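Local coordinates for 182aa long hypothetical protein (Pyrococcus horikoshii, PDB 2GAN) that is of unknown function but probably acts as an acetyltransferase, transferring an acetyl group from acetyl-coenzyme A, as in other members of the GNAT family, at residues Asn29-Ala34 against Tyr153-Met158; Ala34-Lys39 against Gly93-Pro98. All blocks are in the same frame, centred on the assembly; numbering follows the deposited sequence.

Contact 1. Residues Asn29-Ala34 against Tyr153-Met158. With SO4 (sulfate ion), chain G.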
loop_
_atom_site.group_PDB
_atom_site.type_symbol
_atom_site.label_atom_id
_atom_site.label_comp_id
_atom_site.label_asym_id
_atom_site.label_seq_id
_atom_site.Cartn_x
_atom_site.Cartn_y
_atom_site.Cartn_z
ATOM N N ASN A 29 7.690 7.597 -3.014
ATOM C CA ASN A 29 8.205 8.243 -1.813
ATOM C C ASN A 29 8.972 7.295 -0.889
ATOM O O ASN A 29 8.711 7.229 0.315
ATOM C CB ASN A 29 7.063 8.897 -1.039
ATOM C CG ASN A 29 7.544 10.022 -0.143
ATOM O OD1 ASN A 29 8.211 9.795 0.872
ATOM N ND2 ASN A 29 7.216 11.251 -0.523
ATOM N N GLY A 30 9.924 6.566 -1.463
ATOM C CA GLY A 30 10.741 5.647 -0.685
ATOM C C GLY A 30 10.109 4.314 -0.328
ATOM O O GLY A 30 10.701 3.521 0.402
ATOM N N LYS A 31 8.919 4.052 -0.853
ATOM C CA LYS A 31 8.217 2.808 -0.555
ATOM C C LYS A 31 8.821 1.595 -1.253
ATOM O O LYS A 31 9.102 0.580 -0.615
ATOM C CB LYS A 31 6.750 2.941 -0.954
ATOM C CG LYS A 31 5.821 2.029 -0.205
ATOM C CD LYS A 31 4.721 2.834 0.455
ATOM C CE LYS A 31 3.818 3.483 -0.570
ATOM N NZ LYS A 31 2.899 4.484 0.037
ATOM N N TYR A 32 9.025 1.709 -2.561
ATOM C CA TYR A 32 9.576 0.621 -3.354
ATOM C C TYR A 32 10.722 1.117 -4.223
ATOM O O TYR A 32 10.754 2.281 -4.615
ATOM C CB TYR A 32 8.486 0.051 -4.266
ATOM C CG TYR A 32 7.215 -0.356 -3.537
ATOM C CD1 TYR A 32 7.182 -1.495 -2.738
ATOM C CD2 TYR A 32 6.050 0.396 -3.659
ATOM C CE1 TYR A 32 6.019 -1.880 -2.075
ATOM C CE2 TYR A 32 4.876 0.025 -3.004
ATOM C CZ TYR A 32 4.873 -1.115 -2.212
ATOM O OH TYR A 32 3.734 -1.482 -1.548
ATOM N N PRO A 33 11.693 0.242 -4.521
ATOM C CA PRO A 33 11.749 -1.162 -4.096
ATOM C C PRO A 33 12.162 -1.288 -2.632
ATOM O O PRO A 33 12.734 -0.358 -2.062
ATOM C CB PRO A 33 12.773 -1.771 -5.048
ATOM C CG PRO A 33 13.697 -0.630 -5.315
ATOM C CD PRO A 33 12.739 0.521 -5.521
ATOM N N ALA A 34 11.867 -2.438 -2.029
ATOM C CA ALA A 34 12.190 -2.681 -0.621
ATOM C C ALA A 34 13.687 -2.650 -0.337
ATOM O O ALA A 34 14.487 -3.117 -1.142
ATOM C CB ALA A 34 11.606 -4.021 -0.180
ATOM N N TYR A 153 -1.396 3.636 4.279
ATOM C CA TYR A 153 -1.688 4.356 5.508
ATOM C C TYR A 153 -0.687 4.087 6.613
ATOM O O TYR A 153 -0.202 5.014 7.257
ATOM C CB TYR A 153 -3.099 4.048 6.001
ATOM C CG TYR A 153 -4.156 4.870 5.304
ATOM C CD1 TYR A 153 -4.737 4.432 4.115
ATOM C CD2 TYR A 153 -4.537 6.113 5.807
ATOM C CE1 TYR A 153 -5.673 5.214 3.444
ATOM C CE2 TYR A 153 -5.466 6.905 5.146
ATOM C CZ TYR A 153 -6.033 6.450 3.964
ATOM O OH TYR A 153 -6.948 7.229 3.295
ATOM N N SER A 154 -0.370 2.821 6.834
ATOM C CA SER A 154 0.577 2.495 7.876
ATOM C C SER A 154 1.902 3.207 7.624
ATOM O O SER A 154 2.455 3.830 8.521
ATOM C CB SER A 154 0.795 0.986 7.946
ATOM O OG SER A 154 1.563 0.671 9.086
ATOM N N TYR A 155 2.393 3.126 6.396
ATOM C CA TYR A 155 3.647 3.765 6.024
ATOM C C TYR A 155 3.601 5.263 6.332
ATOM O O TYR A 155 4.523 5.816 6.933
ATOM C CB TYR A 155 3.910 3.562 4.530
ATOM C CG TYR A 155 5.294 3.972 4.077
ATOM C CD1 TYR A 155 6.408 3.193 4.384
ATOM C CD2 TYR A 155 5.482 5.127 3.313
ATOM C CE1 TYR A 155 7.685 3.550 3.931
ATOM C CE2 TYR A 155 6.751 5.491 2.860
ATOM C CZ TYR A 155 7.844 4.689 3.176
ATOM O OH TYR A 155 9.087 5.030 2.712
ATOM N N TYR A 156 2.520 5.917 5.923
ATOM C CA TYR A 156 2.372 7.353 6.162
ATOM C C TYR A 156 2.360 7.674 7.659
ATOM O O TYR A 156 3.134 8.510 8.142
ATOM C CB TYR A 156 1.073 7.857 5.536
ATOM C CG TYR A 156 0.946 9.362 5.515
ATOM C CD1 TYR A 156 1.514 10.114 4.483
ATOM C CD2 TYR A 156 0.238 10.035 6.509
ATOM C CE1 TYR A 156 1.372 11.496 4.436
ATOM C CE2 TYR A 156 0.087 11.418 6.473
ATOM C CZ TYR A 156 0.656 12.140 5.432
ATOM O OH TYR A 156 0.493 13.502 5.379
ATOM N N TYR A 157 1.473 7.005 8.387
ATOM C CA TYR A 157 1.338 7.225 9.816
ATOM C C TYR A 157 2.645 6.975 10.570
ATOM O O TYR A 157 3.037 7.766 11.435
ATOM C CB TYR A 157 0.235 6.330 10.384
ATOM C CG TYR A 157 -1.186 6.711 9.999
ATOM C CD1 TYR A 157 -1.637 8.022 10.132
ATOM C CD2 TYR A 157 -2.110 5.739 9.603
ATOM C CE1 TYR A 157 -2.972 8.359 9.892
ATOM C CE2 TYR A 157 -3.456 6.065 9.361
ATOM C CZ TYR A 157 -3.873 7.376 9.515
ATOM O OH TYR A 157 -5.196 7.700 9.338
HETATM N N MSE A 158 3.309 5.876 10.230
HETATM C CA MSE A 158 4.568 5.491 10.855
HETATM C C MSE A 158 5.563 6.655 10.897
HETATM O O MSE A 158 6.064 7.008 11.959
HETATM C CB MSE A 158 5.174 4.308 10.095
HETATM C CG MSE A 158 6.069 3.416 10.931
HETATM SE SE MSE A 158 5.085 2.477 12.307
HETATM C CE MSE A 158 4.704 0.862 11.319
HETATM S S SO4 G . 1.087 15.748 2.709
HETATM O O1 SO4 G . 1.121 16.755 3.774
HETATM O O2 SO4 G . -0.310 15.483 2.314
HETATM O O3 SO4 G . 1.709 14.510 3.199
HETATM O O4 SO4 G . 1.833 16.240 1.535
#
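CD of K31 lies over one face of the Y155 ring, a CH-pi contact in which it stands 4.0 Å from the ring centroid, shifted toward the rim. The two side chains slide past each other in opposite directions, the K31 chain bent at chi2 and chi3. The contact joins the loop following helix 14-27 to helix 152-158 of the GNAT fold. N29, with positive phi, is the C-prime residue of the Schellman motif that closes helix 14-27, and this turn puts two carbonyls in front of the tyrosine hydroxyl. Y155 OH lies 3.3 Å from N29 O, which meets the ring near its plane, and 3.2 Å from G30 O, which approaches obliquely; its one proton may serve N29 O. With CG of Y155 anti to the backbone N (chi1 -170°), the ring reaches from the helix to the loop. A phenylalanine here, lacking the hydroxyl, is likely to leave N29 O without a partner from the helix, with the K31 CH-pi contact as the main tie.

One residue further on, Y156 reaches a sulfate, probably from the crystallisation liquor, also held by the backbone N atoms of G122, G124 and S125 of the second subunit. Their place is consistent with the glycine-rich loop that in GNAT enzymes binds the pyrophosphate of acetyl-coenzyme A. Y156 OH donates to sulfate O3 at 2.7 Å, O3 lying in the plane of the ring.

Contact 2. Residues Ala34-Lys39 against Gly93-Pro98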
loop_
_atom_site.group_PDB
_atom_site.type_symbol
_atom_site.label_atom_id
_atom_site.label_comp_id
_atom_site.label_asym_id
_atom_site.label_seq_id
_atom_site.Cartn_x
_atom_site.Cartn_y
_atom_site.Cartn_z
ATOM N N ALA A 34 11.867 -2.438 -2.029
ATOM C CA ALA A 34 12.190 -2.681 -0.621
ATOM C C ALA A 34 13.687 -2.650 -0.337
ATOM O O ALA A 34 14.487 -3.117 -1.142
ATOM C CB ALA A 34 11.606 -4.021 -0.180
ATOM N N LEU A 35 14.055 -2.097 0.813
ATOM C CA LEU A 35 15.456 -2.005 1.218
ATOM C C LEU A 35 15.646 -2.631 2.599
ATOM O O LEU A 35 16.038 -1.958 3.555
ATOM C CB LEU A 35 15.900 -0.540 1.251
ATOM C CG LEU A 35 15.804 0.228 -0.070
ATOM C CD1 LEU A 35 16.139 1.688 0.172
ATOM C CD2 LEU A 35 16.751 -0.385 -1.098
ATOM N N GLU A 36 15.365 -3.927 2.690
ATOM C CA GLU A 36 15.474 -4.676 3.940
ATOM C C GLU A 36 16.817 -4.514 4.659
ATOM O O GLU A 36 16.850 -4.345 5.877
ATOM C CB GLU A 36 15.216 -6.165 3.665
ATOM C CG GLU A 36 15.202 -7.059 4.901
ATOM C CD GLU A 36 13.957 -6.869 5.762
ATOM O OE1 GLU A 36 13.869 -7.521 6.826
ATOM O OE2 GLU A 36 13.070 -6.075 5.375
ATOM N N TRP A 37 17.913 -4.570 3.902
ATOM C CA TRP A 37 19.268 -4.454 4.454
ATOM C C TRP A 37 19.780 -3.021 4.614
ATOM O O TRP A 37 20.990 -2.789 4.607
ATOM C CB TRP A 37 20.257 -5.235 3.576
ATOM C CG TRP A 37 19.904 -6.693 3.410
ATOM C CD1 TRP A 37 19.599 -7.344 2.241
ATOM C CD2 TRP A 37 19.768 -7.664 4.455
ATOM N NE1 TRP A 37 19.279 -8.656 2.499
ATOM C CE2 TRP A 37 19.378 -8.879 3.849
ATOM C CE3 TRP A 37 19.941 -7.626 5.843
ATOM C CZ2 TRP A 37 19.149 -10.042 4.587
ATOM C CZ3 TRP A 37 19.713 -8.783 6.575
ATOM C CH2 TRP A 37 19.323 -9.973 5.944
ATOM N N VAL A 38 18.869 -2.065 4.762
ATOM C CA VAL A 38 19.264 -0.668 4.913
ATOM C C VAL A 38 18.744 -0.072 6.212
ATOM O O VAL A 38 17.538 -0.046 6.458
ATOM C CB VAL A 38 18.755 0.178 3.733
ATOM C CG1 VAL A 38 19.284 1.602 3.841
ATOM C CG2 VAL A 38 19.187 -0.459 2.422
ATOM N N LYS A 39 19.668 0.406 7.041
ATOM C CA LYS A 39 19.318 0.999 8.324
ATOM C C LYS A 39 18.571 2.304 8.096
ATOM O O LYS A 39 17.365 2.400 8.336
ATOM C CB LYS A 39 20.580 1.259 9.146
ATOM C CG LYS A 39 20.300 1.571 10.601
ATOM C CD LYS A 39 21.578 1.825 11.378
ATOM C CE LYS A 39 21.282 1.940 12.864
ATOM N NZ LYS A 39 20.255 2.983 13.145
ATOM N N GLY A 93 19.739 -19.051 -0.925
ATOM C CA GLY A 93 19.969 -18.147 0.192
ATOM C C GLY A 93 19.000 -16.981 0.220
ATOM O O GLY A 93 19.310 -15.925 0.766
ATOM N N ILE A 94 17.825 -17.156 -0.375
ATOM C CA ILE A 94 16.838 -16.092 -0.385
ATOM C C ILE A 94 16.368 -15.896 1.047
ATOM O O ILE A 94 15.727 -16.772 1.633
ATOM C CB ILE A 94 15.686 -16.446 -1.321
ATOM C CG1 ILE A 94 16.245 -16.565 -2.736
ATOM C CG2 ILE A 94 14.617 -15.349 -1.302
ATOM C CD1 ILE A 94 15.451 -17.466 -3.610
ATOM N N TRP A 95 16.692 -14.728 1.594
ATOM C CA TRP A 95 16.403 -14.401 2.987
ATOM C C TRP A 95 15.000 -14.675 3.526
ATOM O O TRP A 95 14.855 -15.055 4.685
ATOM C CB TRP A 95 16.796 -12.942 3.286
ATOM C CG TRP A 95 15.853 -11.910 2.734
ATOM C CD1 TRP A 95 15.890 -11.340 1.492
ATOM C CD2 TRP A 95 14.706 -11.356 3.392
ATOM N NE1 TRP A 95 14.836 -10.467 1.335
ATOM C CE2 TRP A 95 14.094 -10.459 2.485
ATOM C CE3 TRP A 95 14.133 -11.535 4.654
ATOM C CZ2 TRP A 95 12.938 -9.737 2.807
ATOM C CZ3 TRP A 95 12.983 -10.817 4.975
ATOM C CH2 TRP A 95 12.399 -9.930 4.054
ATOM N N TRP A 96 13.967 -14.500 2.710
ATOM C CA TRP A 96 12.618 -14.736 3.215
ATOM C C TRP A 96 12.098 -16.162 2.991
ATOM O O TRP A 96 11.078 -16.539 3.558
ATOM C CB TRP A 96 11.627 -13.715 2.616
ATOM C CG TRP A 96 11.633 -13.643 1.116
ATOM C CD1 TRP A 96 12.456 -12.873 0.325
ATOM C CD2 TRP A 96 10.827 -14.415 0.218
ATOM N NE1 TRP A 96 12.213 -13.133 -0.995
ATOM C CE2 TRP A 96 11.220 -14.073 -1.093
ATOM C CE3 TRP A 96 9.815 -15.369 0.398
ATOM C CZ2 TRP A 96 10.631 -14.649 -2.229
ATOM C CZ3 TRP A 96 9.229 -15.945 -0.727
ATOM C CH2 TRP A 96 9.642 -15.583 -2.026
ATOM N N VAL A 97 12.808 -16.957 2.196
ATOM C CA VAL A 97 12.375 -18.324 1.889
ATOM C C VAL A 97 12.534 -19.412 2.963
ATOM O O VAL A 97 13.637 -19.845 3.276
ATOM C CB VAL A 97 13.048 -18.827 0.593
ATOM C CG1 VAL A 97 12.681 -20.287 0.339
ATOM C CG2 VAL A 97 12.590 -17.967 -0.584
ATOM N N PRO A 98 11.410 -19.894 3.520
ATOM C CA PRO A 98 11.469 -20.935 4.549
ATOM C C PRO A 98 11.740 -22.322 3.955
ATOM O O PRO A 98 11.668 -22.527 2.737
ATOM C CB PRO A 98 10.089 -20.852 5.190
ATOM C CG PRO A 98 9.215 -20.601 4.000
ATOM C CD PRO A 98 10.011 -19.528 3.230
#
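E36 lays its side chain across one face of the W95 indole, and this is the closer-packed part of the contact. CG of E36 sits 4.1 Å from the centroid of the six-membered ring of W95, almost straight above it at 12° from the normal, as a CH-pi contact. Beyond it the carboxylate lies nearly flat on the indole, the two planes only 10° apart, with CD of E36 3.8 Å from CH2 of W95. The bend at chi2 of E36 (73°) carries the carboxylate across the ring. On the opposite face of the indole lies W96 CD1, so W95 is clasped between its own neighbour and the glutamate.

The W37 side is looser. Its indole presents an edge to the face of W95 in a T-shaped pair, the five-membered ring centroids of W37 and W95 5.7 Å apart and the planes at 72°. The nearest atoms, CZ2 of W37 and CB of W95, are 4.0 Å apart, and W37 is largely open to solvent.

Each segment contains a type I beta turn, L35 to V38 and I94 to V97, so the contact brings two turns together through side chains. The second subunit closes in as well: its F171 ring meets W95 nearly at right angles, while the carboxylate of its E170 comes close to that of E36. Within the chain, L35 and V38 rest on helix 47-65, and I94, W96 and V97 pack on strand 106-114 of the mixed sheet.

How the contacts relate
Contacts 1 and 2 have their centres about 17 Å apart, and their first segments overlap at A34. Both draw on the same loop, between helices 14-27 and 47-65. Its earlier part, 29-34, meets helix 152-158 late in the chain; its later part, 34-39, turns to 93-98, in the connection between the neighbouring antiparallel strands 78-85 and 106-114. The closure of contact 2 therefore falls within the longer span closed by contact 1. A single irregular loop thus touches two separate parts of the GNAT fold, and both contacts also touch the second subunit, so it forms part of the interface between the two subunits.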